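Local coordinates for cytochrome C (Marichromatium purpuratum 984, PDB 5LO9), which probably interconverts thiosulfate and tetrathionate as a thiosulfate dehydrogenase, passing electrons through its covalently bound c-type hemes, at residues A[380-385]-A[462-467]; A[247-252]-A[294-299]; A[261-266]-A[353-358]. All coordinates share one frame; numbering follows the deposited sequence.

Contact 1: A[380-385]-A[462-467]; sequences PRLQPP and EAWDVA
The indole of W464 carries this contact, held between two residues of an extended, polyproline-like loop that runs past helix 460-470. Its CG lies beside the backbone N (chi1 -77°), which sends the ring off the helix towards 380-385. L382 and P385, three residues apart on the loop, both direct their side chains at it, while Q383 and P384 turn theirs the other way.

Two CH-pi contacts come from opposite faces of the ring. P385 lays its CD over the middle of one face, 3.7 Å from W464 CE2, with CG reaching on towards CG and CD2 of the indole; proline ring and indole cross obliquely. On the other face L382, its CG likewise beside the backbone N (chi1 -54°), brings CD1 over the five-membered ring but shifted towards the rim, 3.7 Å from W464 NE1. L382 and W464 run past one another in opposite directions.

Apolar packing fills in around this sandwich. L382 CD1 also approaches A463 CB at 4.3 Å, and P384 CA sits 3.6 Å from W464 CZ2, oblique to the ring. F497, from beyond both segments, meets the W464 ring and touches P384 as well. Helix 439-449 packs on W464 through V439 and D440.

One polar link crosses: W464 NE1 donates to the backbone O of Q383 over 3.1 Å, a weak bond bent to 132° at the hydrogen. Next on the helix, D465 ties to R393 and the D390 backbone instead.

V466 touches a heme c, so the loop probably packs on a helix of a cytochrome c-type unit. The chemistry is mostly that of an aromatic plate gripped by aliphatic groups, with the weak N-H bond giving the indole nitrogen of the buried W464 a backbone acceptor.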
# COMPACT_ATOMS: atom_id res chain seq x y z
N PRO A 380 19.20 -11.38 -9.64
CA PRO A 380 20.34 -11.94 -8.87
C PRO A 380 21.60 -11.14 -9.14
O PRO A 380 22.05 -11.02 -10.28
CB PRO A 380 20.45 -13.37 -9.39
CG PRO A 380 19.10 -13.66 -9.97
CD PRO A 380 18.60 -12.38 -10.54
N ARG A 381 22.17 -10.57 -8.08
CA ARG A 381 23.38 -9.77 -8.22
C ARG A 381 24.56 -10.66 -8.58
O ARG A 381 24.68 -11.79 -8.10
CB ARG A 381 23.65 -9.02 -6.92
CG ARG A 381 24.47 -7.73 -7.07
CD ARG A 381 24.62 -6.98 -5.72
NE ARG A 381 23.38 -7.05 -4.94
CZ ARG A 381 22.43 -6.13 -4.90
NH1 ARG A 381 22.55 -5.00 -5.59
NH2 ARG A 381 21.34 -6.33 -4.15
N LEU A 382 25.42 -10.14 -9.46
CA LEU A 382 26.62 -10.80 -9.94
C LEU A 382 27.85 -10.24 -9.25
O LEU A 382 27.87 -9.08 -8.84
CB LEU A 382 26.80 -10.57 -11.44
CG LEU A 382 25.65 -10.94 -12.35
CD1 LEU A 382 26.02 -10.56 -13.78
CD2 LEU A 382 25.38 -12.38 -12.23
N GLN A 383 28.89 -11.06 -9.16
CA GLN A 383 30.18 -10.56 -8.68
C GLN A 383 30.80 -9.67 -9.75
O GLN A 383 30.79 -10.01 -10.94
CB GLN A 383 31.10 -11.71 -8.29
CG GLN A 383 32.52 -11.25 -7.85
CD GLN A 383 32.61 -10.62 -6.42
OE1 GLN A 383 33.38 -9.66 -6.22
NE2 GLN A 383 31.85 -11.16 -5.44
N PRO A 384 31.29 -8.48 -9.39
CA PRO A 384 31.83 -7.60 -10.40
C PRO A 384 33.11 -8.19 -10.96
O PRO A 384 33.86 -8.87 -10.24
CB PRO A 384 32.09 -6.29 -9.64
CG PRO A 384 32.23 -6.69 -8.23
CD PRO A 384 31.31 -7.84 -8.06
N PRO A 385 33.38 -7.97 -12.24
CA PRO A 385 34.55 -8.60 -12.86
C PRO A 385 35.85 -7.93 -12.46
O PRO A 385 35.98 -6.70 -12.52
CB PRO A 385 34.28 -8.44 -14.36
CG PRO A 385 33.35 -7.26 -14.47
CD PRO A 385 32.75 -6.97 -13.11
N GLU A 462 29.95 -12.85 -19.69
CA GLU A 462 29.28 -12.53 -20.94
C GLU A 462 28.16 -11.52 -20.67
O GLU A 462 28.01 -10.53 -21.39
CB GLU A 462 28.75 -13.80 -21.62
CG GLU A 462 29.82 -14.73 -22.21
CD GLU A 462 29.35 -16.17 -22.54
OE1 GLU A 462 28.20 -16.54 -22.29
OE2 GLU A 462 30.18 -16.98 -22.96
N ALA A 463 27.40 -11.74 -19.60
CA ALA A 463 26.34 -10.80 -19.27
C ALA A 463 26.89 -9.41 -19.02
O ALA A 463 26.34 -8.42 -19.52
CB ALA A 463 25.57 -11.27 -18.04
N TRP A 464 27.99 -9.32 -18.27
CA TRP A 464 28.63 -8.02 -18.06
C TRP A 464 29.05 -7.37 -19.37
O TRP A 464 28.87 -6.16 -19.56
CB TRP A 464 29.86 -8.17 -17.19
CG TRP A 464 29.64 -8.35 -15.73
CD1 TRP A 464 29.78 -9.49 -15.02
CD2 TRP A 464 29.27 -7.33 -14.81
NE1 TRP A 464 29.53 -9.25 -13.70
CE2 TRP A 464 29.20 -7.92 -13.54
CE3 TRP A 464 28.98 -5.96 -14.93
CZ2 TRP A 464 28.85 -7.21 -12.41
CZ3 TRP A 464 28.63 -5.26 -13.81
CH2 TRP A 464 28.57 -5.88 -12.56
N ASP A 465 29.66 -8.13 -20.28
CA ASP A 465 30.12 -7.51 -21.52
C ASP A 465 28.93 -7.05 -22.37
O ASP A 465 28.96 -5.95 -22.93
CB ASP A 465 31.04 -8.47 -22.28
CG ASP A 465 32.35 -8.78 -21.49
OD1 ASP A 465 32.74 -7.98 -20.60
OD2 ASP A 465 32.99 -9.83 -21.74
N VAL A 466 27.86 -7.87 -22.48
CA VAL A 466 26.74 -7.44 -23.32
C VAL A 466 26.04 -6.24 -22.69
O VAL A 466 25.51 -5.38 -23.40
CB VAL A 466 25.70 -8.54 -23.57
CG1 VAL A 466 24.89 -8.15 -24.80
CG2 VAL A 466 26.34 -9.81 -23.84
N ALA A 467 25.97 -6.22 -21.36
CA ALA A 467 25.31 -5.11 -20.68
C ALA A 467 26.06 -3.82 -20.93
O ALA A 467 25.44 -2.78 -21.21
CB ALA A 467 25.22 -5.41 -19.19

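Contact 2: A[247-252]-A[294-299]; sequences PSRDAL and NGRRAD. With EDO (1,2-ethanediol), chain B.
The loop that leads into helix 256-269, probably the N-terminal helix of a cytochrome c-type domain, meets the turn after the heme-binding C287, C290 and H291. R296 reaches across with an extended side chain and grips one backbone atom end-on: NH1 and NH2 both donate to P247 O, at 3.0 and 2.8 Å. The oxygen lies in the guanidinium plane, and NH2 comes in nearly along the C=O axis. The loop then folds as an ST turn, S248 OG accepting from D250 N at 2.9 Å, and an inverse gamma turn at A251.

R249 crosses R296 obliquely. R296 NE sits over the centre of the R249 guanidinium, 3.5 Å from R249 CZ, with the two planes 36° apart. Two like charges this close would repel, a cost probably eased by the salt bridge of R249 to D293. A 1,2-ethanediol, probably from the crystallisation liquor, takes a bond from R249 NH2 to its O1 (3.2 Å) and a weak one from N294 ND2.

An alanine at R296 would remove both donors to P247 O and would probably loosen the hold of the loop on the turn. It is a surface clamp of that heme unit, an arginine holding a loop carbonyl.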
# COMPACT_ATOMS: atom_id res chain seq x y z
N PRO A 247 -1.38 -15.86 -7.05
CA PRO A 247 -2.65 -16.46 -7.40
C PRO A 247 -2.74 -16.80 -8.88
O PRO A 247 -2.18 -16.11 -9.74
CB PRO A 247 -3.68 -15.38 -7.02
CG PRO A 247 -2.95 -14.21 -6.60
CD PRO A 247 -1.53 -14.61 -6.31
N SER A 248 -3.46 -17.86 -9.16
CA SER A 248 -3.73 -18.24 -10.53
C SER A 248 -4.45 -17.10 -11.24
O SER A 248 -5.11 -16.28 -10.62
CB SER A 248 -4.55 -19.52 -10.55
OG SER A 248 -5.58 -19.46 -11.52
N ARG A 249 -4.29 -17.05 -12.56
CA ARG A 249 -4.96 -16.04 -13.36
C ARG A 249 -6.47 -16.24 -13.47
O ARG A 249 -7.17 -15.34 -13.94
CB ARG A 249 -4.34 -16.02 -14.75
CG ARG A 249 -2.96 -15.40 -14.82
CD ARG A 249 -2.27 -15.71 -16.16
NE ARG A 249 -1.25 -14.71 -16.48
CZ ARG A 249 0.07 -14.85 -16.42
NH1 ARG A 249 0.63 -16.01 -16.05
NH2 ARG A 249 0.85 -13.79 -16.73
N ASP A 250 -6.98 -17.41 -13.06
CA ASP A 250 -8.42 -17.63 -12.93
C ASP A 250 -8.96 -17.05 -11.63
O ASP A 250 -10.11 -16.59 -11.60
CB ASP A 250 -8.74 -19.11 -12.94
CG ASP A 250 -8.25 -19.81 -14.19
OD1 ASP A 250 -8.53 -19.31 -15.31
OD2 ASP A 250 -7.60 -20.88 -14.05
N ALA A 251 -8.14 -17.04 -10.59
CA ALA A 251 -8.55 -16.63 -9.25
C ALA A 251 -8.50 -15.10 -9.06
O ALA A 251 -7.83 -14.60 -8.16
CB ALA A 251 -7.65 -17.32 -8.24
N LEU A 252 -9.27 -14.34 -9.92
CA LEU A 252 -9.33 -12.90 -9.65
C LEU A 252 -10.24 -12.60 -8.45
O LEU A 252 -11.18 -13.35 -8.18
CB LEU A 252 -9.88 -12.14 -10.84
CG LEU A 252 -9.05 -11.75 -12.04
CD1 LEU A 252 -9.91 -10.79 -12.90
CD2 LEU A 252 -7.71 -11.15 -11.63
N ASN A 294 4.57 -10.81 -16.70
CA ASN A 294 3.65 -9.75 -16.28
C ASN A 294 3.76 -9.49 -14.78
O ASN A 294 2.77 -9.21 -14.10
CB ASN A 294 2.22 -10.08 -16.68
CG ASN A 294 1.43 -8.85 -17.06
OD1 ASN A 294 1.98 -7.90 -17.64
ND2 ASN A 294 0.13 -8.87 -16.78
N GLY A 295 4.99 -9.51 -14.28
CA GLY A 295 5.26 -9.21 -12.91
C GLY A 295 5.28 -10.40 -12.01
O GLY A 295 5.46 -10.22 -10.80
N ARG A 296 5.19 -11.62 -12.54
CA ARG A 296 5.14 -12.79 -11.66
C ARG A 296 6.46 -13.53 -11.48
O ARG A 296 6.58 -14.33 -10.55
CB ARG A 296 4.12 -13.81 -12.17
CG ARG A 296 2.73 -13.26 -12.42
CD ARG A 296 1.91 -14.24 -13.19
NE ARG A 296 0.48 -14.11 -13.00
CZ ARG A 296 -0.21 -14.74 -12.06
NH1 ARG A 296 0.40 -15.53 -11.17
NH2 ARG A 296 -1.51 -14.56 -12.00
N ARG A 297 7.46 -13.26 -12.33
CA ARG A 297 8.63 -14.12 -12.43
C ARG A 297 9.68 -13.82 -11.37
O ARG A 297 10.30 -12.74 -11.36
CB ARG A 297 9.26 -13.96 -13.80
CG ARG A 297 10.51 -14.77 -14.00
CD ARG A 297 10.17 -16.18 -14.31
NE ARG A 297 11.29 -16.88 -14.95
CZ ARG A 297 11.39 -18.20 -15.06
NH1 ARG A 297 10.47 -19.00 -14.56
NH2 ARG A 297 12.42 -18.70 -15.70
N ALA A 298 9.91 -14.80 -10.51
CA ALA A 298 11.04 -14.69 -9.61
C ALA A 298 12.33 -14.47 -10.39
O ALA A 298 12.54 -15.04 -11.48
CB ALA A 298 11.18 -15.96 -8.78
N ASP A 299 13.19 -13.63 -9.82
CA ASP A 299 14.47 -13.22 -10.38
C ASP A 299 14.32 -12.32 -11.61
O ASP A 299 15.32 -12.01 -12.26
CB ASP A 299 15.35 -14.42 -10.71
CG ASP A 299 15.82 -15.20 -9.48
OD1 ASP A 299 16.02 -14.61 -8.38
OD2 ASP A 299 16.00 -16.43 -9.63
C1 EDO B . -2.32 -11.32 -16.52
O1 EDO B . -1.35 -11.55 -17.52
C2 EDO B . -1.87 -12.00 -15.22
O2 EDO B . -1.38 -11.22 -14.10

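Contact 3: A[261-266]-A[353-358]; sequences VRLGAR and LDALQS. With EDO (1,2-ethanediol), chain S.
V261 sets its CG1 anti to the backbone N (chi1 168°), which leaves CG2 beside that N and able to lie against the backbone of S358, 3.7 Å from S358 O. L263 also has its CG anti to N, and brings CG to 3.8 Å from A355 CB. L356 starts out away from the other helix, but with CG beside its own N (chi1 -73°) the chain turns back and brings CD2 to 3.8 Å from G264 O.

Between these flanking contacts the backbones themselves meet. G264 faces A355 with no side chain in between: its CA makes a CH···O contact of 3.5 Å with A355 O, and A355 CB rests 3.5 Å from G264 N. A CB on G264 would run into A355 O, so the absence of a side chain lets the axes of 261-266 and 353-358 come within 7.0 Å. S358 keeps its hydroxyl within its own helix, OG donating to D354 O, which accepts from S358 N too.

Segments 261-266 and 353-358 of helices 256-269 and 351-363 cross almost perpendicularly, at -97°, consistent with the crossing of N- and C-terminal helices in the cytochrome c fold. F268 extends the packing on L356, close to a bound heme c, while helix 323-332 adds I327 and F331. On another side D354 forms a salt bridge with R319 of the second subunit.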
# COMPACT_ATOMS: atom_id res chain seq x y z
N VAL A 261 -8.19 -5.08 -10.82
CA VAL A 261 -7.02 -5.94 -10.93
C VAL A 261 -6.77 -6.30 -12.39
O VAL A 261 -5.64 -6.27 -12.88
CB VAL A 261 -7.19 -7.19 -10.05
CG1 VAL A 261 -6.10 -8.21 -10.39
CG2 VAL A 261 -7.11 -6.83 -8.56
N ARG A 262 -7.83 -6.60 -13.12
CA ARG A 262 -7.69 -6.92 -14.54
C ARG A 262 -7.13 -5.72 -15.30
O ARG A 262 -6.23 -5.85 -16.14
CB ARG A 262 -9.04 -7.37 -15.06
CG ARG A 262 -9.18 -7.44 -16.56
CD ARG A 262 -10.58 -7.98 -16.93
NE ARG A 262 -10.78 -9.23 -16.21
CZ ARG A 262 -11.95 -9.73 -15.87
NH1 ARG A 262 -13.07 -9.07 -16.18
NH2 ARG A 262 -11.99 -10.88 -15.22
N LEU A 263 -7.64 -4.52 -15.00
CA LEU A 263 -7.12 -3.34 -15.68
C LEU A 263 -5.65 -3.14 -15.36
O LEU A 263 -4.84 -2.90 -16.25
CB LEU A 263 -7.90 -2.10 -15.26
CG LEU A 263 -7.39 -0.80 -15.86
CD1 LEU A 263 -7.50 -0.86 -17.32
CD2 LEU A 263 -8.18 0.38 -15.35
N GLY A 264 -5.28 -3.25 -14.09
CA GLY A 264 -3.88 -3.10 -13.74
C GLY A 264 -3.01 -4.12 -14.45
O GLY A 264 -1.89 -3.82 -14.87
N ALA A 265 -3.52 -5.34 -14.60
CA ALA A 265 -2.77 -6.32 -15.37
C ALA A 265 -2.65 -5.91 -16.82
O ALA A 265 -1.63 -6.18 -17.46
CB ALA A 265 -3.42 -7.69 -15.30
N ARG A 266 -3.66 -5.24 -17.36
CA ARG A 266 -3.52 -4.86 -18.76
C ARG A 266 -2.69 -3.58 -18.93
O ARG A 266 -1.95 -3.47 -19.91
CB ARG A 266 -4.93 -4.76 -19.38
CG ARG A 266 -5.37 -3.48 -20.02
CD ARG A 266 -6.36 -3.75 -21.19
NE ARG A 266 -5.83 -3.08 -22.39
CZ ARG A 266 -5.65 -3.65 -23.58
NH1 ARG A 266 -5.98 -4.93 -23.74
NH2 ARG A 266 -5.13 -2.94 -24.60
N LEU A 353 -2.61 4.50 -11.48
CA LEU A 353 -1.91 4.09 -10.27
C LEU A 353 -2.81 3.20 -9.41
O LEU A 353 -2.33 2.30 -8.71
CB LEU A 353 -1.46 5.32 -9.47
CG LEU A 353 -0.01 5.81 -9.48
CD1 LEU A 353 0.88 4.80 -8.84
CD2 LEU A 353 0.44 6.09 -10.88
N ASP A 354 -4.12 3.49 -9.40
CA ASP A 354 -5.00 2.66 -8.59
C ASP A 354 -5.08 1.25 -9.15
O ASP A 354 -5.04 0.27 -8.40
CB ASP A 354 -6.38 3.31 -8.48
CG ASP A 354 -6.37 4.60 -7.57
OD1 ASP A 354 -5.28 4.98 -6.97
OD2 ASP A 354 -7.47 5.24 -7.51
N ALA A 355 -5.19 1.11 -10.46
CA ALA A 355 -5.22 -0.22 -11.04
C ALA A 355 -3.86 -0.91 -10.86
O ALA A 355 -3.79 -2.06 -10.41
CB ALA A 355 -5.63 -0.16 -12.51
N LEU A 356 -2.76 -0.22 -11.17
CA LEU A 356 -1.48 -0.87 -11.04
C LEU A 356 -1.26 -1.32 -9.61
O LEU A 356 -0.80 -2.44 -9.36
CB LEU A 356 -0.35 0.04 -11.51
CG LEU A 356 -0.23 0.25 -13.03
CD1 LEU A 356 0.67 1.46 -13.35
CD2 LEU A 356 0.29 -1.01 -13.68
N GLN A 357 -1.61 -0.47 -8.65
CA GLN A 357 -1.46 -0.89 -7.27
C GLN A 357 -2.41 -2.02 -6.91
O GLN A 357 -2.07 -2.88 -6.10
CB GLN A 357 -1.67 0.28 -6.33
CG GLN A 357 -0.54 1.26 -6.39
CD GLN A 357 -0.62 2.31 -5.32
OE1 GLN A 357 -0.03 2.16 -4.25
NE2 GLN A 357 -1.36 3.37 -5.59
N SER A 358 -3.60 -2.06 -7.50
CA SER A 358 -4.49 -3.18 -7.20
C SER A 358 -3.95 -4.48 -7.77
O SER A 358 -3.99 -5.54 -7.12
CB SER A 358 -5.88 -2.91 -7.76
OG SER A 358 -6.51 -1.85 -7.05
C1 EDO S . 1.35 2.96 -0.58
O1 EDO S . 1.51 3.28 -1.99
C2 EDO S . 1.88 1.56 -0.22
O2 EDO S . 3.35 1.52 -0.02

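From the N terminus, 247-252 comes first, then 261-266, then their partners 294-299 and 353-358, so contacts 2 and 3 cross. Contact 2 closes the loop that runs through helix 256-269 and the heme-binding turn; contact 3 closes a longer one that ends on helix 351-363. They touch through L252, which packs on V261 and R262, and through a probable hydrogen bond from N294 ND2 to A265 O. Contact 1 follows in series, closing the chain from 380-385 to helix 460-470, probably the C-terminal helix of the cytochrome c unit around H406. P380 packs against D299, so contacts 1 and 2 touch, probably near the junction of the two heme units.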